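Local coordinates for transcriptional regulator, putative (Vibrio cholerae O1 biovar eltor str. N16961, PDB 3BJN), which probably binds DNA as an IclR-type transcription factor repressing allantoin and glyoxylate utilization operons, and is represented here by its C-terminal domain, at residues P119-P127 and I138-V147. Sequence-based numbering, arbitrary orientation.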
ATOM      1  N   PRO A 119      -5.448  11.565  10.135  1.00 17.92           N
ATOM      2  CA  PRO A 119      -4.835  11.677  11.448  1.00 17.51           C
ATOM      3  C   PRO A 119      -5.164  10.456  12.299  1.00 17.60           C
ATOM      4  O   PRO A 119      -6.328  10.039  12.361  1.00 18.79           O
ATOM      5  CB  PRO A 119      -5.515  12.937  12.045  1.00 17.34           C
ATOM      6  CG  PRO A 119      -5.848  13.764  10.859  1.00 21.02           C
ATOM      7  CD  PRO A 119      -6.313  12.718   9.841  1.00 18.22           C
ATOM      8  N   GLY A 120      -4.150   9.874  12.939  1.00 16.58           N
ATOM      9  CA  GLY A 120      -4.388   8.758  13.870  1.00 16.19           C
ATOM     10  C   GLY A 120      -4.466   7.390  13.214  1.00 17.37           C
ATOM     11  O   GLY A 120      -4.679   6.397  13.913  1.00 16.62           O
ATOM     12  N   VAL A 121      -4.308   7.356  11.888  1.00 15.90           N
ATOM     13  CA  VAL A 121      -4.327   6.084  11.125  1.00 16.55           C
ATOM     14  C   VAL A 121      -2.954   5.883  10.507  1.00 16.79           C
ATOM     15  O   VAL A 121      -2.353   6.855   9.984  1.00 17.35           O
ATOM     16  CB  VAL A 121      -5.410   6.093  10.012  1.00 15.94           C
ATOM     17  CG1 VAL A 121      -5.542   4.676   9.369  1.00 17.26           C
ATOM     18  CG2 VAL A 121      -6.766   6.524  10.550  1.00 18.15           C
ATOM     19  N   SER A 122      -2.463   4.637  10.596  1.00 17.41           N
ATOM     20  CA  SER A 122      -1.147   4.255  10.042  1.00 18.09           C
ATOM     21  C   SER A 122      -1.343   3.323   8.852  1.00 18.90           C
ATOM     22  O   SER A 122      -2.430   2.721   8.698  1.00 19.99           O
ATOM     23  CB  SER A 122      -0.313   3.575  11.134  1.00 19.78           C
ATOM     24  OG  SER A 122      -0.020   4.490  12.183  1.00 20.45           O
ATOM     25  N   GLY A 123      -0.332   3.225   7.997  1.00 18.00           N
ATOM     26  CA  GLY A 123      -0.320   2.265   6.904  1.00 18.14           C
ATOM     27  C   GLY A 123       0.925   1.406   6.922  1.00 17.98           C
ATOM     28  O   GLY A 123       2.012   1.887   7.253  1.00 17.67           O
ATOM     29  N   ILE A 124       0.762   0.129   6.566  1.00 17.29           N
ATOM     30  CA  ILE A 124       1.909  -0.785   6.389  1.00 17.50           C
ATOM     31  C   ILE A 124       1.683  -1.507   5.068  1.00 16.51           C
ATOM     32  O   ILE A 124       0.610  -2.073   4.850  1.00 17.19           O
ATOM     33  CB  ILE A 124       2.061  -1.795   7.575  1.00 17.37           C
ATOM     34  CG1 ILE A 124       2.439  -1.008   8.837  1.00 20.13           C
ATOM     35  CG2 ILE A 124       3.145  -2.821   7.235  1.00 17.85           C
ATOM     36  CD1 ILE A 124       2.387  -1.778  10.193  1.00 20.28           C
ATOM     37  N   SER A 125       2.652  -1.453   4.155  1.00 16.81           N
ATOM     38  CA  SER A 125       2.399  -1.939   2.796  0.50 17.30           C
ATOM     39  C   SER A 125       3.605  -2.628   2.194  1.00 17.23           C
ATOM     40  O   SER A 125       4.750  -2.292   2.513  1.00 17.79           O
ATOM     41  CB  SER A 125       1.949  -0.799   1.876  0.50 18.05           C
ATOM     42  OG  SER A 125       0.958  -0.006   2.495  0.50 20.36           O
ATOM     43  N   ALA A 126       3.329  -3.612   1.338  1.00 16.09           N
ATOM     44  CA  ALA A 126       4.394  -4.327   0.635  1.00 15.79           C
ATOM     45  C   ALA A 126       4.029  -4.481  -0.839  1.00 16.20           C
ATOM     46  O   ALA A 126       2.856  -4.562  -1.157  1.00 16.58           O
ATOM     47  CB  ALA A 126       4.649  -5.693   1.294  1.00 15.71           C
ATOM     48  N   PRO A 127       5.032  -4.514  -1.728  1.00 16.17           N
ATOM     49  CA  PRO A 127       4.740  -4.525  -3.170  1.00 17.00           C
ATOM     50  C   PRO A 127       4.321  -5.911  -3.651  1.00 17.62           C
ATOM     51  O   PRO A 127       4.796  -6.933  -3.125  1.00 18.27           O
ATOM     52  CB  PRO A 127       6.092  -4.177  -3.803  1.00 17.23           C
ATOM     53  CG  PRO A 127       7.119  -4.752  -2.816  1.00 16.97           C
ATOM     54  CD  PRO A 127       6.500  -4.559  -1.463  1.00 16.65           C
ATOM     55  N   ILE A 138      -0.074  -4.661  -1.294  1.00 16.81           N
ATOM     56  CA  ILE A 138      -1.014  -5.069  -0.232  1.00 17.08           C
ATOM     57  C   ILE A 138      -0.761  -4.164   0.937  1.00 17.48           C
ATOM     58  O   ILE A 138       0.400  -3.888   1.265  1.00 16.69           O
ATOM     59  CB  ILE A 138      -0.759  -6.547   0.221  1.00 17.15           C
ATOM     60  CG1 ILE A 138      -1.157  -7.519  -0.902  1.00 19.75           C
ATOM     61  CG2 ILE A 138      -1.478  -6.840   1.583  1.00 18.28           C
ATOM     62  CD1 ILE A 138      -2.665  -7.620  -1.145  1.00 23.60           C
ATOM     63  N   SER A 139      -1.824  -3.701   1.584  1.00 17.87           N
ATOM     64  CA  SER A 139      -1.697  -2.742   2.665  0.50 17.94           C
ATOM     65  C   SER A 139      -2.642  -3.073   3.811  1.00 18.77           C
ATOM     66  O   SER A 139      -3.732  -3.595   3.570  1.00 18.69           O
ATOM     67  CB  SER A 139      -2.026  -1.350   2.139  0.50 18.41           C
ATOM     68  OG  SER A 139      -1.193  -1.002   1.035  0.50 16.98           O
ATOM     69  N   VAL A 140      -2.200  -2.780   5.026  1.00 18.34           N
ATOM     70  CA  VAL A 140      -3.094  -2.715   6.182  1.00 18.55           C
ATOM     71  C   VAL A 140      -3.164  -1.253   6.588  1.00 18.54           C
ATOM     72  O   VAL A 140      -2.132  -0.549   6.640  1.00 18.30           O
ATOM     73  CB  VAL A 140      -2.593  -3.589   7.335  1.00 18.28           C
ATOM     74  CG1 VAL A 140      -3.193  -3.152   8.712  1.00 20.45           C
ATOM     75  CG2 VAL A 140      -2.890  -5.079   7.015  1.00 18.17           C
HETATM   76  N   MSE A 141      -4.389  -0.794   6.834  1.00 19.50           N
HETATM   77  CA  MSE A 141      -4.681   0.567   7.323  1.00 21.45           C
HETATM   78  C   MSE A 141      -5.315   0.381   8.685  1.00 20.42           C
HETATM   79  O   MSE A 141      -6.329  -0.316   8.797  1.00 19.46           O
HETATM   80  CB  MSE A 141      -5.672   1.263   6.382  1.00 22.69           C
HETATM   81  CG  MSE A 141      -5.121   1.533   4.999  1.00 29.38           C
HETATM   82 SE   MSE A 141      -5.431  -0.030   3.848  1.00 49.16          SE
HETATM   83  CE  MSE A 141      -6.813   0.787   2.740  1.00 42.40           C
ATOM     84  N   ALA A 142      -4.723   0.968   9.725  1.00 18.74           N
ATOM     85  CA  ALA A 142      -5.103   0.630  11.077  1.00 18.29           C
ATOM     86  C   ALA A 142      -4.804   1.809  12.021  1.00 17.62           C
ATOM     87  O   ALA A 142      -3.875   2.582  11.767  1.00 17.54           O
ATOM     88  CB  ALA A 142      -4.329  -0.612  11.523  1.00 19.50           C
ATOM     89  N   PRO A 143      -5.599   1.949  13.102  1.00 17.74           N
ATOM     90  CA  PRO A 143      -5.382   3.050  14.041  1.00 17.16           C
ATOM     91  C   PRO A 143      -3.973   2.950  14.638  1.00 17.69           C
ATOM     92  O   PRO A 143      -3.533   1.852  15.005  1.00 17.89           O
ATOM     93  CB  PRO A 143      -6.443   2.813  15.141  1.00 17.63           C
ATOM     94  CG  PRO A 143      -6.890   1.398  14.960  1.00 20.26           C
ATOM     95  CD  PRO A 143      -6.690   1.049  13.508  1.00 18.47           C
ATOM     96  N   ALA A 144      -3.280   4.080  14.760  1.00 18.73           N
ATOM     97  CA  ALA A 144      -1.980   4.070  15.398  1.00 19.62           C
ATOM     98  C   ALA A 144      -2.052   3.386  16.778  1.00 19.85           C
ATOM     99  O   ALA A 144      -1.089   2.741  17.199  1.00 21.32           O
ATOM    100  CB  ALA A 144      -1.441   5.489  15.509  1.00 19.80           C
ATOM    101  N   HIS A 145      -3.196   3.506  17.462  1.00 19.53           N
ATOM    102  CA  HIS A 145      -3.372   2.935  18.821  1.00 20.79           C
ATOM    103  C   HIS A 145      -3.081   1.421  18.792  1.00 21.02           C
ATOM    104  O   HIS A 145      -2.440   0.870  19.722  1.00 23.00           O
ATOM    105  CB  HIS A 145      -4.796   3.182  19.339  1.00 20.38           C
ATOM    106  CG  HIS A 145      -5.022   2.612  20.696  1.00 22.12           C
ATOM    107  ND1 HIS A 145      -4.502   3.189  21.835  1.00 25.06           N
ATOM    108  CD2 HIS A 145      -5.680   1.500  21.098  1.00 23.96           C
ATOM    109  CE1 HIS A 145      -4.846   2.460  22.884  1.00 22.15           C
ATOM    110  NE2 HIS A 145      -5.547   1.421  22.458  1.00 24.11           N
ATOM    111  N   ARG A 146      -3.541   0.758  17.730  1.00 20.11           N
ATOM    112  CA  ARG A 146      -3.329  -0.687  17.590  1.00 20.11           C
ATOM    113  C   ARG A 146      -2.030  -1.056  16.902  1.00 20.90           C
ATOM    114  O   ARG A 146      -1.438  -2.098  17.216  1.00 21.78           O
ATOM    115  CB  ARG A 146      -4.518  -1.358  16.891  1.00 19.38           C
ATOM    116  CG  ARG A 146      -5.776  -1.248  17.720  1.00 19.76           C
ATOM    117  CD  ARG A 146      -6.816  -2.273  17.350  1.00 20.87           C
ATOM    118  NE  ARG A 146      -7.270  -2.162  15.971  1.00 21.71           N
ATOM    119  CZ  ARG A 146      -8.359  -1.496  15.592  1.00 20.92           C
ATOM    120  NH1 ARG A 146      -8.693  -1.480  14.307  1.00 21.24           N
ATOM    121  NH2 ARG A 146      -9.091  -0.833  16.485  1.00 19.25           N
ATOM    122  N   VAL A 147      -1.584  -0.234  15.957  1.00 20.11           N
ATOM    123  CA  VAL A 147      -0.330  -0.521  15.254  1.00 21.64           C
ATOM    124  C   VAL A 147       0.843  -0.470  16.219  1.00 22.43           C
ATOM    125  O   VAL A 147       1.766  -1.281  16.106  1.00 22.17           O
ATOM    126  CB  VAL A 147      -0.102   0.424  14.055  1.00 21.39           C
ATOM    127  CG1 VAL A 147       1.276   0.180  13.427  1.00 23.50           C
ATOM    128  CG2 VAL A 147      -1.212   0.205  13.006  1.00 20.22           C
TER
HETATM  129  O   HOH W   1      -5.335   5.753  16.649  1.00 17.35           O
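Ser122, Ile124 and Ala126 pair with Ala142, Val140 and Ile138 as antiparallel hydrogen-bonded pairs. Each pair uses both of its N-H groups and both of its carbonyls, so six backbone bonds join strands 121-127 and 138-143. The straightest runs from Ser122 N to Ala142 O, 2.8 Å, with an N-H...O angle of 174°. CA-H...O contacts fill the steps between, such as Ser139 CA to Ile124 O at 3.2 Å.

The ladder ends at the first turn of the helix that starts at Ala144. Ala144 N donates to Gly120 O over 2.8 Å, from above the carbonyl plane. A water also donates to Gly120 O, and the same water accepts from His145 N. Two leading N-H groups of the helix are thus satisfied. Pro143, at the N-cap position, gives its carbonyl to both Arg146 N and Val147 N.

Ser125 and Ser139, a non-hydrogen-bonded pair, point to one face of the sheet. Chi1 (-46° and -57°) sets each hydroxyl beside its own backbone N. In one of two conformers of each, Ser125 OG and Ser139 OG hydrogen-bond at 2.8 Å and both bond Ser69 OG, a less certain cluster than the ladder.

The other face is mostly apolar, with Ser122 at the helix end. Ile124 CD1 and Val147 CG1 meet tip to tip at 3.9 Å, and Val147 CG2 lies 4.0 Å from Ser122 CB. Helix 144-163 continues along this face, reaching Ile124 and Ala126.

This is a beta hairpin running directly into the C-terminal helix, within the antiparallel sheet of the GAF-like IclR C-terminal domain.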